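Local structure of probable oxidoreductase protein (Rhizobium etli, 4FB5) at residues 257-262 / 378-383; 42-47 / 352-357. The protein is a probable oxidoreductase of the GFO/IDH/MocA family that is thought to bind a nicotinamide dinucleotide cofactor in a Rossmann-type domain. All coordinates share one frame; numbering follows the deposited sequence.

Both contacts are buried and apolar, and they lie on opposite sides of the chain's centre, their own centres about 33 Å apart. Contact 1 packs helix 367-385 against strand 254-261 of the large mixed sheet through a valine and two selenomethionine side chains. Contact 2 sets helix 344-358 against the C-terminal part of helix 35-44 in the Rossmann part of the molecule, where a tryptophan ring meets branched aliphatic side chains. Helices 344-358 and 367-385 are successive in the chain yet pack against different parts of the fold. Charge appears beside both interfaces: in contact 1 it reaches a second subunit, whereas in contact 2 it runs along the helix itself.

Contact 1 of 2, residues 257-262 / 378-383; sequences VLMRLD and HAMAQS
Val257, on strand 254-261, and Met380, on helix 367-385, bring their backbones to 7.3 Å from CA to CA, the closest CA pair of the two segments, where the helix lies against the sheet. From there the contact is made by three buried apolar side chains. Val257 directs its CB at the helix, and because CG1 lies opposite the backbone N (chi1 -176°) this methyl meets Met380 CG at 4.0 Å, the two side chains crossing at about a right angle. Beyond CG the selenomethionine chain of Met380 runs extended, which carries its terminal CE along to the second selenomethionine, Met259, two residues further down the strand. There Met380 CE rests 3.9 Å from Met259 SE, methyl against selenium. A bend at the last torsion of Met259 (chi3 -82°) turns its methyl away from Met380 and leaves the selenium to make the touch. Helix 206-221 completes the layer, with Leu207 and Leu215 against Met380 and Leu218 against Met259. Polar bonds fix the helix nearby: Thr230 of the adjoining strand 225-233 bonds through OG1 to Met380 O and through N to Ser383 OG. On the strand, Leu258 packs against Leu258 of the second subunit, and Arg260 forms a salt bridge with Asp231 of that subunit. A sheet with helices on one face and a partner subunit on the other is the arrangement characteristic of the C-terminal domain of GFO/IDH/MocA oxidoreductases.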
ATOM      1  N   VAL A 257      23.555  -4.676 -11.456  1.00 35.22           N
ATOM      2  CA  VAL A 257      24.319  -5.848 -11.763  1.00 34.90           C
ATOM      3  C   VAL A 257      23.349  -6.886 -12.255  1.00 35.67           C
ATOM      4  O   VAL A 257      22.351  -7.152 -11.585  1.00 36.58           O
ATOM      5  CB  VAL A 257      24.979  -6.368 -10.497  1.00 34.80           C
ATOM      6  CG1 VAL A 257      25.883  -7.563 -10.790  1.00 34.61           C
ATOM      7  CG2 VAL A 257      25.743  -5.250  -9.797  1.00 33.28           C
ATOM      8  N   LEU A 258      23.616  -7.445 -13.430  1.00 35.57           N
ATOM      9  CA  LEU A 258      22.950  -8.641 -13.888  1.00 35.43           C
ATOM     10  C   LEU A 258      23.737  -9.806 -13.335  1.00 37.27           C
ATOM     11  O   LEU A 258      24.954  -9.728 -13.240  1.00 37.81           O
ATOM     12  CB  LEU A 258      23.040  -8.647 -15.371  1.00 34.40           C
ATOM     13  CG  LEU A 258      21.842  -8.078 -16.090  1.00 34.05           C
ATOM     14  CD1 LEU A 258      21.155  -7.042 -15.301  1.00 33.27           C
ATOM     15  CD2 LEU A 258      22.211  -7.579 -17.468  1.00 33.33           C
HETATM   16  N   MSE A 259      23.093 -10.886 -12.936  1.00 38.85           N
HETATM   17  CA  MSE A 259      23.882 -11.990 -12.407  1.00 41.78           C
HETATM   18  C   MSE A 259      23.323 -13.370 -12.730  1.00 41.93           C
HETATM   19  O   MSE A 259      22.310 -13.507 -13.399  1.00 41.42           O
HETATM   20  CB  MSE A 259      24.077 -11.882 -10.899  1.00 42.36           C
HETATM   21  CG  MSE A 259      23.981 -10.489 -10.353  1.00 50.66           C
HETATM   22 SE   MSE A 259      24.144 -10.381  -8.375  1.00 70.09          SE
HETATM   23  CE  MSE A 259      22.304 -10.831  -7.864  1.00 62.50           C
ATOM     24  N   ARG A 260      24.037 -14.382 -12.248  1.00 42.83           N
ATOM     25  CA  ARG A 260      23.609 -15.765 -12.272  1.00 44.05           C
ATOM     26  C   ARG A 260      24.041 -16.349 -10.949  1.00 44.62           C
ATOM     27  O   ARG A 260      25.186 -16.230 -10.570  1.00 44.70           O
ATOM     28  CB  ARG A 260      24.287 -16.511 -13.416  1.00 43.91           C
ATOM     29  CG  ARG A 260      23.822 -16.069 -14.784  1.00 45.86           C
ATOM     30  CD  ARG A 260      22.545 -16.779 -15.128  1.00 51.72           C
ATOM     31  NE  ARG A 260      21.883 -16.265 -16.314  1.00 56.02           N
ATOM     32  CZ  ARG A 260      20.723 -16.734 -16.760  1.00 59.13           C
ATOM     33  NH1 ARG A 260      20.101 -17.717 -16.102  1.00 59.24           N
ATOM     34  NH2 ARG A 260      20.185 -16.221 -17.857  1.00 59.39           N
ATOM     35  N   LEU A 261      23.129 -16.936 -10.209  1.00 46.26           N
ATOM     36  CA  LEU A 261      23.547 -17.582  -9.000  1.00 48.68           C
ATOM     37  C   LEU A 261      23.683 -19.067  -9.223  1.00 50.61           C
ATOM     38  O   LEU A 261      23.454 -19.601 -10.329  1.00 50.78           O
ATOM     39  CB  LEU A 261      22.537 -17.377  -7.892  1.00 48.49           C
ATOM     40  CG  LEU A 261      21.900 -16.014  -7.720  1.00 49.78           C
ATOM     41  CD1 LEU A 261      20.553 -16.151  -7.015  1.00 48.33           C
ATOM     42  CD2 LEU A 261      22.844 -15.101  -6.944  1.00 49.79           C
ATOM     43  N   ASP A 262      24.066 -19.712  -8.130  1.00 53.02           N
ATOM     44  CA  ASP A 262      23.963 -21.140  -7.930  1.00 55.51           C
ATOM     45  C   ASP A 262      22.693 -21.658  -8.556  1.00 55.62           C
ATOM     46  O   ASP A 262      21.591 -21.115  -8.304  1.00 56.60           O
ATOM     47  CB  ASP A 262      23.897 -21.415  -6.434  1.00 56.73           C
ATOM     48  CG  ASP A 262      24.997 -22.343  -5.965  1.00 61.71           C
ATOM     49  OD1 ASP A 262      25.041 -23.522  -6.448  1.00 66.03           O
ATOM     50  OD2 ASP A 262      25.811 -21.878  -5.107  1.00 64.49           O
ATOM     51  N   HIS A 378      34.239  -7.768  -5.658  1.00 36.57           N
ATOM     52  CA  HIS A 378      35.441  -7.327  -6.418  1.00 35.56           C
ATOM     53  C   HIS A 378      35.222  -7.595  -7.901  1.00 35.29           C
ATOM     54  O   HIS A 378      35.553  -6.765  -8.779  1.00 34.55           O
ATOM     55  CB  HIS A 378      36.720  -7.949  -5.858  1.00 35.15           C
ATOM     56  CG  HIS A 378      37.068  -7.496  -4.460  1.00 35.92           C
ATOM     57  ND1 HIS A 378      37.477  -6.209  -4.169  1.00 35.18           N
ATOM     58  CD2 HIS A 378      37.096  -8.171  -3.276  1.00 36.47           C
ATOM     59  CE1 HIS A 378      37.705  -6.100  -2.865  1.00 36.81           C
ATOM     60  NE2 HIS A 378      37.478  -7.277  -2.296  1.00 36.67           N
ATOM     61  N   ALA A 379      34.583  -8.730  -8.165  1.00 36.09           N
ATOM     62  CA  ALA A 379      34.180  -9.120  -9.531  1.00 37.26           C
ATOM     63  C   ALA A 379      33.255  -8.127 -10.185  1.00 38.21           C
ATOM     64  O   ALA A 379      33.418  -7.781 -11.357  1.00 38.80           O
ATOM     65  CB  ALA A 379      33.521 -10.450  -9.490  1.00 37.62           C
HETATM   66  N   MSE A 380      32.298  -7.630  -9.411  1.00 39.54           N
HETATM   67  CA  MSE A 380      31.392  -6.613  -9.929  1.00 40.64           C
HETATM   68  C   MSE A 380      32.117  -5.337 -10.331  1.00 39.63           C
HETATM   69  O   MSE A 380      31.859  -4.801 -11.391  1.00 39.59           O
HETATM   70  CB  MSE A 380      30.261  -6.353  -8.952  1.00 40.95           C
HETATM   71  CG  MSE A 380      29.360  -7.564  -8.772  1.00 46.86           C
HETATM   72 SE   MSE A 380      28.206  -7.519  -7.148  1.00 61.36          SE
HETATM   73  CE  MSE A 380      27.697  -9.423  -7.043  1.00 58.72           C
ATOM     74  N   ALA A 381      33.039  -4.862  -9.506  1.00 38.91           N
ATOM     75  CA  ALA A 381      33.785  -3.676  -9.871  1.00 38.96           C
ATOM     76  C   ALA A 381      34.627  -3.928 -11.150  1.00 39.72           C
ATOM     77  O   ALA A 381      34.617  -3.138 -12.152  1.00 39.15           O
ATOM     78  CB  ALA A 381      34.644  -3.259  -8.750  1.00 37.70           C
ATOM     79  N   GLN A 382      35.327  -5.054 -11.137  1.00 40.03           N
ATOM     80  CA  GLN A 382      36.163  -5.373 -12.256  1.00 41.08           C
ATOM     81  C   GLN A 382      35.228  -5.410 -13.436  1.00 40.86           C
ATOM     82  O   GLN A 382      35.442  -4.750 -14.484  1.00 41.32           O
ATOM     83  CB  GLN A 382      36.840  -6.725 -12.046  1.00 42.12           C
ATOM     84  CG  GLN A 382      37.690  -7.095 -13.225  1.00 45.06           C
ATOM     85  CD  GLN A 382      38.432  -8.436 -13.078  1.00 49.14           C
ATOM     86  OE1 GLN A 382      38.025  -9.333 -12.316  1.00 45.73           O
ATOM     87  NE2 GLN A 382      39.508  -8.588 -13.873  1.00 48.60           N
ATOM     88  N   SER A 383      34.144  -6.144 -13.237  1.00 39.46           N
ATOM     89  CA  SER A 383      33.168  -6.267 -14.254  1.00 38.53           C
ATOM     90  C   SER A 383      32.846  -4.954 -14.939  1.00 38.38           C
ATOM     91  O   SER A 383      32.466  -4.971 -16.112  1.00 39.92           O
ATOM     92  CB  SER A 383      31.932  -6.896 -13.656  1.00 38.84           C
ATOM     93  OG  SER A 383      30.879  -6.854 -14.581  1.00 39.29           O
TER

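Contact 2 of 2, residues 42-47 / 352-357; sequences LAWNAV and ELIRAI
Trp44 reaches across to Leu353 and Ile354 with the six-membered part of its indole. Its CZ3 lies 3.8 Å from Ile354 CD1, and its CH2 is 4.1 Å from Leu353 CD2; both methyls come up obliquely to the ring. The indole and the isoleucine lie alongside one another, pointing opposite ways, whereas Leu353 sends in a single branch, having swung CG away from its backbone N (chi1 170°). Ile354 CD1 also meets Val47 CG1 at 4.3 Å, so one methyl touches both the tryptophan and the valine. Val47 is placed by the bend of the chain leading into helix 47-51: Ala43 O accepts from Ala46 N and from Val47 N, and Ala46 takes the N-cap position of that helix. The indole is fixed at its other end, where NE1 bonds to Ser99 OG, and the ring of Trp122 meets it with the planes nearly perpendicular. An alanine in place of Trp44 would probably leave a gap beside Leu353 CD2 and Ile354 CD1 and deprive Ser99 of its indole partner. On helix 344-358, one turn links Arg355 NE to Glu352 OE1 in a salt bridge of 2.9 Å, with an N-H...O angle of 155°. The arginine approaches OE1 from above the carboxylate plane, while Glu352 OE2 takes the backbone N of Ser363. Cys350, one turn before Ile354, extends the packing onto Ala43, Trp44 and Val47. Helix 344-358 thus lies against the C-terminal part of helix 35-44 and the start of helix 47-51, with Trp122 of the parallel-sheet strand 120-123 touching both Ala43 and Leu353, and with Ser99 of the neighbouring strand 97-100 at the indole nitrogen.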
ATOM      1  N   LEU A  42      23.519  -3.387  22.986  1.00 42.63           N
ATOM      2  CA  LEU A  42      22.158  -3.621  23.334  1.00 42.36           C
ATOM      3  C   LEU A  42      21.828  -5.078  23.102  1.00 42.55           C
ATOM      4  O   LEU A  42      21.027  -5.685  23.832  1.00 42.31           O
ATOM      5  CB  LEU A  42      21.270  -2.763  22.462  1.00 42.61           C
ATOM      6  CG  LEU A  42      21.085  -1.301  22.859  1.00 41.69           C
ATOM      7  CD1 LEU A  42      20.224  -0.621  21.797  1.00 40.18           C
ATOM      8  CD2 LEU A  42      20.471  -1.180  24.220  1.00 38.52           C
ATOM      9  N   ALA A  43      22.439  -5.635  22.075  1.00 42.34           N
ATOM     10  CA  ALA A  43      22.213  -7.021  21.769  1.00 43.22           C
ATOM     11  C   ALA A  43      22.753  -7.911  22.902  1.00 44.06           C
ATOM     12  O   ALA A  43      21.995  -8.731  23.482  1.00 43.77           O
ATOM     13  CB  ALA A  43      22.828  -7.395  20.394  1.00 42.62           C
ATOM     14  N   TRP A  44      24.034  -7.732  23.235  1.00 44.77           N
ATOM     15  CA  TRP A  44      24.673  -8.546  24.297  1.00 45.81           C
ATOM     16  C   TRP A  44      23.891  -8.403  25.613  1.00 46.59           C
ATOM     17  O   TRP A  44      23.662  -9.391  26.337  1.00 47.31           O
ATOM     18  CB  TRP A  44      26.159  -8.188  24.499  1.00 45.05           C
ATOM     19  CG  TRP A  44      27.118  -8.654  23.434  1.00 43.09           C
ATOM     20  CD1 TRP A  44      27.897  -7.867  22.601  1.00 43.50           C
ATOM     21  CD2 TRP A  44      27.408 -10.010  23.082  1.00 41.83           C
ATOM     22  NE1 TRP A  44      28.656  -8.667  21.757  1.00 42.67           N
ATOM     23  CE2 TRP A  44      28.379  -9.984  22.048  1.00 41.41           C
ATOM     24  CE3 TRP A  44      26.946 -11.250  23.541  1.00 41.11           C
ATOM     25  CZ2 TRP A  44      28.885 -11.151  21.481  1.00 40.72           C
ATOM     26  CZ3 TRP A  44      27.462 -12.410  22.980  1.00 40.18           C
ATOM     27  CH2 TRP A  44      28.419 -12.356  21.963  1.00 38.95           C
ATOM     28  N   ASN A  45      23.419  -7.193  25.884  1.00 46.94           N
ATOM     29  CA  ASN A  45      22.665  -6.948  27.102  1.00 47.53           C
ATOM     30  C   ASN A  45      21.278  -7.576  27.099  1.00 47.91           C
ATOM     31  O   ASN A  45      20.606  -7.535  28.122  1.00 49.10           O
ATOM     32  CB  ASN A  45      22.597  -5.443  27.370  1.00 47.74           C
ATOM     33  CG  ASN A  45      21.896  -5.091  28.659  1.00 50.22           C
ATOM     34  OD1 ASN A  45      22.315  -5.507  29.754  1.00 55.83           O
ATOM     35  ND2 ASN A  45      20.830  -4.277  28.555  1.00 51.46           N
ATOM     36  N   ALA A  46      20.837  -8.185  25.994  1.00 47.74           N
ATOM     37  CA  ALA A  46      19.434  -8.605  25.938  1.00 47.51           C
ATOM     38  C   ALA A  46      19.170 -10.017  25.497  1.00 47.41           C
ATOM     39  O   ALA A  46      18.103 -10.544  25.779  1.00 47.22           O
ATOM     40  CB  ALA A  46      18.636  -7.656  25.076  1.00 48.67           C
ATOM     41  N   VAL A  47      20.100 -10.617  24.773  1.00 47.87           N
ATOM     42  CA  VAL A  47      19.910 -11.977  24.290  1.00 48.79           C
ATOM     43  C   VAL A  47      19.248 -12.853  25.310  1.00 50.31           C
ATOM     44  O   VAL A  47      18.273 -13.557  24.983  1.00 50.89           O
ATOM     45  CB  VAL A  47      21.204 -12.727  23.988  1.00 48.82           C
ATOM     46  CG1 VAL A  47      21.240 -13.144  22.551  1.00 48.82           C
ATOM     47  CG2 VAL A  47      22.448 -11.958  24.446  1.00 47.37           C
ATOM     48  N   GLU A 352      22.475 -16.163  17.389  1.00 51.54           N
ATOM     49  CA  GLU A 352      23.015 -17.189  16.511  1.00 51.40           C
ATOM     50  C   GLU A 352      24.531 -17.323  16.635  1.00 51.49           C
ATOM     51  O   GLU A 352      25.107 -18.360  16.281  1.00 51.09           O
ATOM     52  CB  GLU A 352      22.600 -16.971  15.064  1.00 51.08           C
ATOM     53  CG  GLU A 352      21.116 -17.110  14.853  1.00 51.93           C
ATOM     54  CD  GLU A 352      20.586 -18.531  15.007  1.00 51.43           C
ATOM     55  OE1 GLU A 352      19.682 -18.737  15.846  1.00 53.31           O
ATOM     56  OE2 GLU A 352      21.036 -19.424  14.268  1.00 51.37           O
ATOM     57  N   LEU A 353      25.174 -16.274  17.134  1.00 51.61           N
ATOM     58  CA  LEU A 353      26.612 -16.282  17.280  1.00 51.96           C
ATOM     59  C   LEU A 353      26.968 -17.195  18.442  1.00 53.09           C
ATOM     60  O   LEU A 353      27.976 -17.923  18.393  1.00 53.58           O
ATOM     61  CB  LEU A 353      27.142 -14.879  17.560  1.00 51.70           C
ATOM     62  CG  LEU A 353      28.615 -14.852  17.973  1.00 50.83           C
ATOM     63  CD1 LEU A 353      29.398 -15.673  17.013  1.00 50.19           C
ATOM     64  CD2 LEU A 353      29.216 -13.454  18.044  1.00 51.83           C
ATOM     65  N   ILE A 354      26.140 -17.147  19.480  1.00 52.76           N
ATOM     66  CA  ILE A 354      26.334 -17.983  20.617  1.00 53.12           C
ATOM     67  C   ILE A 354      26.090 -19.443  20.254  1.00 54.44           C
ATOM     68  O   ILE A 354      26.810 -20.329  20.731  1.00 54.46           O
ATOM     69  CB  ILE A 354      25.462 -17.530  21.762  1.00 52.80           C
ATOM     70  CG1 ILE A 354      25.990 -16.174  22.241  1.00 50.73           C
ATOM     71  CG2 ILE A 354      25.494 -18.571  22.874  1.00 51.85           C
ATOM     72  CD1 ILE A 354      24.977 -15.253  22.729  1.00 45.41           C
ATOM     73  N   ARG A 355      25.108 -19.691  19.392  1.00 55.48           N
ATOM     74  CA  ARG A 355      24.903 -21.041  18.922  1.00 57.25           C
ATOM     75  C   ARG A 355      26.194 -21.541  18.333  1.00 58.20           C
ATOM     76  O   ARG A 355      26.680 -22.591  18.727  1.00 58.35           O
ATOM     77  CB  ARG A 355      23.770 -21.161  17.916  1.00 57.48           C
ATOM     78  CG  ARG A 355      22.526 -21.853  18.480  1.00 58.97           C
ATOM     79  CD  ARG A 355      21.354 -21.873  17.482  1.00 61.36           C
ATOM     80  NE  ARG A 355      20.377 -20.827  17.780  1.00 63.26           N
ATOM     81  CZ  ARG A 355      19.469 -20.895  18.758  1.00 65.12           C
ATOM     82  NH1 ARG A 355      19.407 -21.964  19.537  1.00 65.57           N
ATOM     83  NH2 ARG A 355      18.622 -19.892  18.967  1.00 66.21           N
ATOM     84  N   ALA A 356      26.750 -20.788  17.389  1.00 59.32           N
ATOM     85  CA  ALA A 356      28.001 -21.167  16.745  1.00 60.37           C
ATOM     86  C   ALA A 356      29.062 -21.535  17.777  1.00 61.62           C
ATOM     87  O   ALA A 356      29.591 -22.647  17.768  1.00 61.97           O
ATOM     88  CB  ALA A 356      28.499 -20.044  15.848  1.00 59.82           C
ATOM     89  N   ILE A 357      29.368 -20.596  18.666  1.00 63.16           N
ATOM     90  CA  ILE A 357      30.363 -20.821  19.707  1.00 64.24           C
ATOM     91  C   ILE A 357      30.303 -22.253  20.224  1.00 65.79           C
ATOM     92  O   ILE A 357      31.314 -22.816  20.644  1.00 65.90           O
ATOM     93  CB  ILE A 357      30.174 -19.850  20.888  1.00 63.88           C
ATOM     94  CG1 ILE A 357      30.963 -18.561  20.650  1.00 63.16           C
ATOM     95  CG2 ILE A 357      30.598 -20.509  22.191  1.00 63.70           C
ATOM     96  CD1 ILE A 357      30.161 -17.300  20.893  1.00 61.94           C
TER